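Long-range contacts in hydrolase (Burkholderia cenocepacia, PDB 4QKU), which probably hydrolyses fumarylacetoacetate to fumarate and acetoacetate, the last step of phenylalanine and tyrosine breakdown, as a metal-dependent enzyme of the fumarylacetoacetase family: residues S25-A30 with G61-D66; I239-A244 with M349-A354; F318-E323 with T340-M345. All blocks are in the same frame, centred on the assembly; numbering follows the deposited sequence.

Contact 1: residues S25-A30 with G61-D66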
# COMPACT_ATOMS: atom_id res chain seq x y z
N SER B 25 -38.82 -6.46 9.14
CA SER B 25 -39.11 -5.76 7.89
C SER B 25 -40.32 -6.30 7.12
O SER B 25 -40.71 -7.47 7.24
CB SER B 25 -37.89 -5.81 7.00
OG SER B 25 -38.02 -4.90 5.92
N TRP B 26 -40.92 -5.42 6.31
CA TRP B 26 -41.95 -5.83 5.33
C TRP B 26 -41.29 -6.50 4.08
O TRP B 26 -41.99 -7.09 3.24
CB TRP B 26 -42.84 -4.66 4.92
CG TRP B 26 -42.12 -3.39 4.57
CD1 TRP B 26 -41.94 -2.30 5.37
CD2 TRP B 26 -41.51 -3.07 3.33
NE1 TRP B 26 -41.25 -1.32 4.70
CE2 TRP B 26 -40.97 -1.77 3.44
CE3 TRP B 26 -41.38 -3.75 2.12
CZ2 TRP B 26 -40.32 -1.14 2.40
CZ3 TRP B 26 -40.71 -3.10 1.07
CH2 TRP B 26 -40.19 -1.83 1.22
N ILE B 27 -39.97 -6.42 3.99
CA ILE B 27 -39.22 -7.33 3.14
C ILE B 27 -39.06 -8.61 3.93
O ILE B 27 -38.16 -8.74 4.77
CB ILE B 27 -37.87 -6.72 2.74
CG1 ILE B 27 -38.15 -5.55 1.81
CG2 ILE B 27 -36.98 -7.74 2.04
CD1 ILE B 27 -37.01 -4.59 1.70
N GLU B 28 -39.94 -9.56 3.62
CA GLU B 28 -40.12 -10.76 4.43
C GLU B 28 -38.89 -11.67 4.49
O GLU B 28 -38.67 -12.33 5.50
CB GLU B 28 -41.34 -11.57 3.92
CG GLU B 28 -41.83 -12.64 4.92
CD GLU B 28 -42.23 -12.05 6.28
OE1 GLU B 28 -43.02 -11.05 6.31
OE2 GLU B 28 -41.80 -12.61 7.32
N THR B 29 -38.10 -11.70 3.44
CA THR B 29 -36.91 -12.55 3.45
C THR B 29 -35.89 -12.14 4.52
O THR B 29 -35.07 -12.95 4.94
CB THR B 29 -36.22 -12.59 2.08
OG1 THR B 29 -35.95 -11.26 1.61
CG2 THR B 29 -37.12 -13.34 1.08
N ALA B 30 -35.98 -10.89 4.97
CA ALA B 30 -35.11 -10.39 6.01
C ALA B 30 -35.40 -11.05 7.33
O ALA B 30 -34.51 -11.19 8.17
CB ALA B 30 -35.27 -8.89 6.14
N GLY B 61 -32.65 -8.65 3.47
CA GLY B 61 -33.24 -9.89 2.98
C GLY B 61 -32.47 -10.32 1.74
O GLY B 61 -31.24 -10.33 1.74
N ASP B 62 -33.20 -10.65 0.68
CA ASP B 62 -32.58 -11.09 -0.58
C ASP B 62 -32.51 -9.93 -1.58
O ASP B 62 -32.30 -10.16 -2.76
CB ASP B 62 -33.35 -12.30 -1.16
CG ASP B 62 -34.77 -11.95 -1.65
OD1 ASP B 62 -35.18 -10.77 -1.61
OD2 ASP B 62 -35.49 -12.87 -2.10
N GLN B 63 -32.72 -8.71 -1.09
CA GLN B 63 -32.78 -7.51 -1.91
C GLN B 63 -31.59 -6.59 -1.61
O GLN B 63 -30.85 -6.81 -0.65
CB GLN B 63 -34.04 -6.71 -1.56
CG GLN B 63 -35.35 -7.41 -1.82
CD GLN B 63 -35.58 -7.61 -3.30
OE1 GLN B 63 -35.67 -6.66 -4.07
NE2 GLN B 63 -35.69 -8.88 -3.71
N ILE B 64 -31.47 -5.55 -2.43
CA ILE B 64 -30.56 -4.44 -2.19
C ILE B 64 -31.31 -3.12 -2.32
O ILE B 64 -32.04 -2.88 -3.26
CB ILE B 64 -29.39 -4.42 -3.19
CG1 ILE B 64 -28.59 -5.72 -3.08
CG2 ILE B 64 -28.47 -3.22 -2.93
CD1 ILE B 64 -27.57 -5.92 -4.18
N VAL B 65 -31.07 -2.26 -1.34
CA VAL B 65 -31.55 -0.91 -1.36
C VAL B 65 -30.60 -0.02 -2.21
O VAL B 65 -29.43 0.16 -1.89
CB VAL B 65 -31.66 -0.35 0.07
CG1 VAL B 65 -32.30 1.02 0.05
CG2 VAL B 65 -32.50 -1.30 0.92
N ASP B 66 -31.17 0.55 -3.25
CA ASP B 66 -30.47 1.47 -4.11
C ASP B 66 -30.51 2.82 -3.42
O ASP B 66 -31.47 3.55 -3.56
CB ASP B 66 -31.17 1.53 -5.47
CG ASP B 66 -30.37 2.28 -6.53
OD1 ASP B 66 -29.75 3.32 -6.21
OD2 ASP B 66 -30.40 1.85 -7.71
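Thr29 meets the turn at Gly61 and Asp62 through its hydroxyl: OG1 accepts from the backbone N of Asp62 at 3.0 Å, the N-H...O angle being 148°. The same oxygen lies 3.3 Å from the CA of Gly61. With OG1 set between its own backbone N and carbonyl carbon (chi1 53°), the Thr29 hydroxyl faces the turn, while the methyl CG2 runs beside the Asp62 carboxylate, 3.6 Å from OD2. The two side chains cross at about a right angle. Gly61 has a positive phi (55°), and a CB on it would run into Thr29 OG1 and the N of Ala30; its absence lets the backbones close to 3.6 Å between the CA atoms of Ala30 and Gly61. Deeper in, Ile27 CG2 rests 4.2 Å from CG of Gln63.

In the second shell, Gln63 NE2 donates to Asp62 OD1 at 2.9 Å, reaching it from above the carboxylate plane, which helps fix the rotation of that group next to Thr29. Ser25 OG accepts from the N of Ile27 in an ST turn and also bonds Phe112 O, so the peptide leading to Ile27 is held. Leu60 and Leu130 pack on Ile27 as well. The arrangement lays the loop ahead of strand 44-49 against the turn of the beta hairpin formed by strands 55-60 and 63-66 in the antiparallel sheet of the fumarylacetoacetase N-terminal domain.

Contact 2: residues I239-A244 with M349-A354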
# COMPACT_ATOMS: atom_id res chain seq x y z
N ILE B 239 -3.41 7.89 16.84
CA ILE B 239 -4.77 7.67 17.35
C ILE B 239 -4.64 6.94 18.67
O ILE B 239 -4.03 5.86 18.71
CB ILE B 239 -5.62 6.81 16.39
CG1 ILE B 239 -5.66 7.42 14.97
CG2 ILE B 239 -7.04 6.68 16.91
CD1 ILE B 239 -6.17 6.48 13.92
N ALA B 240 -5.16 7.55 19.74
CA ALA B 240 -5.12 6.98 21.09
C ALA B 240 -5.94 5.72 21.10
O ALA B 240 -6.99 5.66 20.44
CB ALA B 240 -5.68 7.96 22.09
N CYS B 241 -5.45 4.69 21.77
CA CYS B 241 -6.14 3.41 21.78
C CYS B 241 -7.63 3.55 22.10
O CYS B 241 -8.45 2.92 21.49
CB CYS B 241 -5.48 2.46 22.76
SG CYS B 241 -6.19 0.82 22.69
N GLU B 242 -7.95 4.43 23.03
CA GLU B 242 -9.32 4.66 23.47
C GLU B 242 -10.22 5.37 22.43
O GLU B 242 -11.44 5.31 22.54
CB GLU B 242 -9.31 5.51 24.76
CG GLU B 242 -8.83 6.94 24.51
CD GLU B 242 -8.57 7.76 25.78
OE1 GLU B 242 -9.52 8.18 26.50
OE2 GLU B 242 -7.36 8.03 26.01
N ASP B 243 -9.63 6.09 21.49
CA ASP B 243 -10.40 6.77 20.45
C ASP B 243 -10.47 5.92 19.21
O ASP B 243 -11.20 6.28 18.27
CB ASP B 243 -9.74 8.10 20.06
CG ASP B 243 -9.65 9.10 21.23
OD1 ASP B 243 -10.50 9.07 22.14
OD2 ASP B 243 -8.70 9.93 21.23
N ALA B 244 -9.75 4.79 19.17
CA ALA B 244 -9.53 4.05 17.92
C ALA B 244 -10.78 3.58 17.23
O ALA B 244 -10.90 3.68 16.03
CB ALA B 244 -8.58 2.87 18.13
N MET B 349 -8.94 -4.76 17.44
CA MET B 349 -8.90 -3.76 16.37
C MET B 349 -8.40 -2.42 16.87
O MET B 349 -7.59 -1.76 16.24
CB MET B 349 -10.28 -3.62 15.74
CG MET B 349 -10.71 -4.91 14.99
SD MET B 349 -12.26 -4.66 14.11
CE MET B 349 -13.38 -4.57 15.52
N ALA B 350 -8.87 -2.01 18.04
CA ALA B 350 -8.44 -0.77 18.62
C ALA B 350 -6.95 -0.76 18.81
O ALA B 350 -6.31 0.25 18.53
CB ALA B 350 -9.14 -0.53 19.94
N GLN B 351 -6.39 -1.86 19.33
CA GLN B 351 -4.97 -1.92 19.65
C GLN B 351 -4.15 -1.95 18.39
O GLN B 351 -3.05 -1.37 18.32
CB GLN B 351 -4.65 -3.16 20.50
CG GLN B 351 -5.27 -3.12 21.90
CD GLN B 351 -5.08 -4.42 22.68
OE1 GLN B 351 -5.40 -5.51 22.19
NE2 GLN B 351 -4.57 -4.30 23.89
N GLN B 352 -4.66 -2.63 17.37
CA GLN B 352 -3.95 -2.66 16.12
C GLN B 352 -3.90 -1.26 15.54
O GLN B 352 -2.86 -0.83 15.06
CB GLN B 352 -4.60 -3.62 15.12
CG GLN B 352 -4.53 -5.08 15.54
CD GLN B 352 -5.51 -6.00 14.82
OE1 GLN B 352 -6.53 -5.57 14.27
NE2 GLN B 352 -5.22 -7.31 14.86
N LEU B 353 -5.01 -0.54 15.59
CA LEU B 353 -5.08 0.76 14.95
C LEU B 353 -4.21 1.75 15.72
O LEU B 353 -3.48 2.60 15.13
CB LEU B 353 -6.54 1.24 14.83
CG LEU B 353 -6.77 2.54 14.10
CD1 LEU B 353 -6.14 2.50 12.72
CD2 LEU B 353 -8.25 2.86 13.96
N ALA B 354 -4.24 1.64 17.05
CA ALA B 354 -3.35 2.47 17.88
C ALA B 354 -1.88 2.19 17.55
O ALA B 354 -1.06 3.12 17.41
CB ALA B 354 -3.61 2.24 19.36
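Leu353 of helix 349-357 packs against Ile239 and Ala244 in the loop between strands 219-229 and 248-259, a helix-on-loop contact within the C-terminal FAA hydrolase domain. From its CB, which points to the loop, the Leu353 side chain turns with CG anti to the backbone N (chi1 -176°), bringing CG to 4.0 Å from CD1 of Ile239. There it forks: CD1 stays by the same Ile239 methyl at 4.2 Å, whereas CD2 reaches the carbonyl O of Ala244, 3.5 Å away. Ile239 CD1 thus sits against the whole fork, and the two side chains cross at a slant. Ile248 of strand 248-259 also touches Leu353.

Small residues let the backbones approach along the rest of the contact. Ala244 sets its CB against Ala350, and Cys241 lies beside Ala354, their CB atoms 3.9 Å apart. With SG anti to its backbone N (chi1 -174°), Cys241 brings its sulfur to 4.1 Å from CG of Gln351. That glutamine's amide looks elsewhere: OE1 accepts from Thr348 N and NE2 donates to Leu310 O and Gln302 OE1. Thr357, one helical turn past Leu353, takes the backbone N of Ile239 on its OG1, adding a polar tie beside the apolar seam. Next to it the CA of Ala354 makes a C-H...O contact of 3.6 Å with the carbonyl O of Ile239.

Contact 3: residues F318-E323 with T340-M345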
# COMPACT_ATOMS: atom_id res chain seq x y z
N PHE B 318 -15.25 -9.11 19.39
CA PHE B 318 -16.58 -9.36 18.83
C PHE B 318 -16.77 -10.83 18.59
O PHE B 318 -15.85 -11.54 18.21
CB PHE B 318 -16.80 -8.57 17.55
CG PHE B 318 -16.84 -7.10 17.78
CD1 PHE B 318 -15.67 -6.37 17.83
CD2 PHE B 318 -18.03 -6.46 18.02
CE1 PHE B 318 -15.69 -5.01 18.12
CE2 PHE B 318 -18.07 -5.10 18.29
CZ PHE B 318 -16.90 -4.37 18.33
N ASP B 319 -18.00 -11.27 18.84
CA ASP B 319 -18.41 -12.67 18.81
C ASP B 319 -18.88 -13.00 17.40
O ASP B 319 -20.06 -12.88 17.07
CB ASP B 319 -19.51 -12.86 19.84
CG ASP B 319 -19.96 -14.30 20.00
OD1 ASP B 319 -19.48 -15.21 19.32
OD2 ASP B 319 -20.85 -14.51 20.84
N ILE B 320 -17.96 -13.39 16.54
CA ILE B 320 -18.29 -13.65 15.14
C ILE B 320 -17.88 -15.07 14.86
O ILE B 320 -16.69 -15.37 14.84
CB ILE B 320 -17.54 -12.72 14.19
CG1 ILE B 320 -17.84 -11.25 14.51
CG2 ILE B 320 -17.96 -13.00 12.75
CD1 ILE B 320 -16.99 -10.25 13.75
N ALA B 321 -18.87 -15.94 14.71
CA ALA B 321 -18.63 -17.32 14.28
C ALA B 321 -18.10 -17.29 12.84
O ALA B 321 -18.59 -16.51 12.01
CB ALA B 321 -19.89 -18.13 14.36
N LEU B 322 -17.07 -18.09 12.57
CA LEU B 322 -16.43 -18.09 11.26
C LEU B 322 -16.31 -19.50 10.77
O LEU B 322 -16.07 -20.41 11.55
CB LEU B 322 -15.01 -17.48 11.34
CG LEU B 322 -14.97 -16.01 11.72
CD1 LEU B 322 -13.58 -15.60 12.16
CD2 LEU B 322 -15.45 -15.16 10.56
N GLU B 323 -16.45 -19.68 9.47
CA GLU B 323 -16.31 -20.99 8.86
C GLU B 323 -15.65 -20.88 7.49
O GLU B 323 -15.85 -19.93 6.74
CB GLU B 323 -17.68 -21.65 8.73
CG GLU B 323 -17.64 -23.05 8.14
CD GLU B 323 -18.94 -23.82 8.27
OE1 GLU B 323 -20.02 -23.18 8.29
OE2 GLU B 323 -18.89 -25.07 8.38
N THR B 340 -14.29 -21.47 13.66
CA THR B 340 -13.65 -20.78 14.75
C THR B 340 -14.45 -19.51 15.07
O THR B 340 -15.60 -19.36 14.61
CB THR B 340 -12.14 -20.52 14.43
OG1 THR B 340 -11.46 -20.10 15.61
CG2 THR B 340 -11.95 -19.47 13.31
N ASN B 341 -13.87 -18.62 15.87
CA ASN B 341 -14.55 -17.39 16.23
C ASN B 341 -13.57 -16.23 16.35
O ASN B 341 -12.43 -16.42 16.81
CB ASN B 341 -15.33 -17.59 17.54
CG ASN B 341 -16.32 -16.46 17.82
OD1 ASN B 341 -15.95 -15.32 18.06
ND2 ASN B 341 -17.60 -16.78 17.80
N PHE B 342 -14.03 -15.04 15.96
CA PHE B 342 -13.23 -13.81 16.04
C PHE B 342 -12.85 -13.38 17.46
O PHE B 342 -11.82 -12.73 17.65
CB PHE B 342 -13.98 -12.66 15.38
CG PHE B 342 -13.17 -11.40 15.20
CD1 PHE B 342 -11.97 -11.43 14.48
CD2 PHE B 342 -13.59 -10.19 15.72
CE1 PHE B 342 -11.21 -10.28 14.31
CE2 PHE B 342 -12.83 -9.04 15.54
CZ PHE B 342 -11.65 -9.09 14.82
N ARG B 343 -13.69 -13.70 18.44
CA ARG B 343 -13.53 -13.24 19.81
C ARG B 343 -12.21 -13.65 20.48
O ARG B 343 -11.82 -13.05 21.46
CB ARG B 343 -14.68 -13.76 20.67
CG ARG B 343 -14.64 -15.27 20.95
CD ARG B 343 -15.85 -15.74 21.75
NE ARG B 343 -15.95 -15.02 23.02
CZ ARG B 343 -17.05 -14.94 23.78
NH1 ARG B 343 -18.18 -15.54 23.43
NH2 ARG B 343 -17.01 -14.25 24.92
N HIS B 344 -11.54 -14.66 19.94
CA HIS B 344 -10.28 -15.19 20.53
C HIS B 344 -8.99 -14.44 20.11
O HIS B 344 -7.91 -14.81 20.52
CB HIS B 344 -10.14 -16.68 20.17
CG HIS B 344 -11.26 -17.52 20.70
ND1 HIS B 344 -11.76 -17.37 21.97
CD2 HIS B 344 -12.02 -18.48 20.10
CE1 HIS B 344 -12.77 -18.21 22.15
NE2 HIS B 344 -12.95 -18.89 21.02
N MET B 345 -9.12 -13.40 19.29
CA MET B 345 -7.95 -12.66 18.83
C MET B 345 -7.27 -11.98 20.03
O MET B 345 -7.95 -11.38 20.85
CB MET B 345 -8.35 -11.63 17.79
CG MET B 345 -8.83 -12.21 16.46
SD MET B 345 -7.68 -13.43 15.79
CE MET B 345 -6.49 -12.38 14.93
O HOH W 1 -12.09 -10.24 18.53
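Phe342 lies along Ile320, the two side chains pointing the same way with their CB atoms 3.8 Å apart. Its CG is anti to the backbone N (chi1 -171°), which lays the ring beside Ile320, whose CD1 is 3.9 Å from Phe342 CD2. Phe318 CB approaches CD2 as well, and the carbonyl O of Phe318 sits at the ring edge, near its plane. Leu322 CD1 adds a looser contact to Phe342 CB. Met251 backs both Ile320 and Phe342, and Leu223 and Ile374 pack against Leu322 and Thr340. A water donating to Phe342 O stands over one ring face, displaced toward the rim.

Around this apolar centre the backbones run antiparallel. Leu322 and Thr340 form a hydrogen-bonded pair with both N-H groups engaged; beyond the non-hydrogen-bonded pair Ala321 and Asn341, Phe342 N donates to Ile320 O at 2.9 Å. At the polar edge the Asn341 amide bonds to both segments. Its OD1 accepts from Arg343 N at 2.8 Å, in the carbonyl plane on a lone pair, closing an Asx turn, and takes a weak bond from Ile320 N. Its ND2 donates to Asp319 OD1 at 2.9 Å, nearly along the C-O axis, with amide and carboxylate planes 42° apart. Asp319 OD2 makes a long salt bridge, 3.9 Å, to Arg343 NH1; it lies well out of the guanidinium plane, so charge alone links them. This is the open end of the beta hairpin of strands 317-327 and 335-341, where an Asx turn at Asn341 follows on the second strand; Phe342 lies about 7 Å, side chain to side chain, from Glu224, a predicted calcium ligand.

From the N terminus, contact 1 comes first: it closes a span of 30 residues inside the N-terminal part and is complete before the others open. Contact 2 then opens at 239-244 and closes more than a hundred residues later at 349-354. Contact 3, a hairpin between 318-323 and 340-345, falls entirely within that span, and the chain goes from its second strand to helix 349-357. These two meet directly, Met349 CE lying 3.5 Å from Phe318 CE1, which joins helix and hairpin in the C-terminal domain. Contact 1 stands apart, its nearest atoms about 17 Å from those of contact 3 and about 23 Å from those of contact 2.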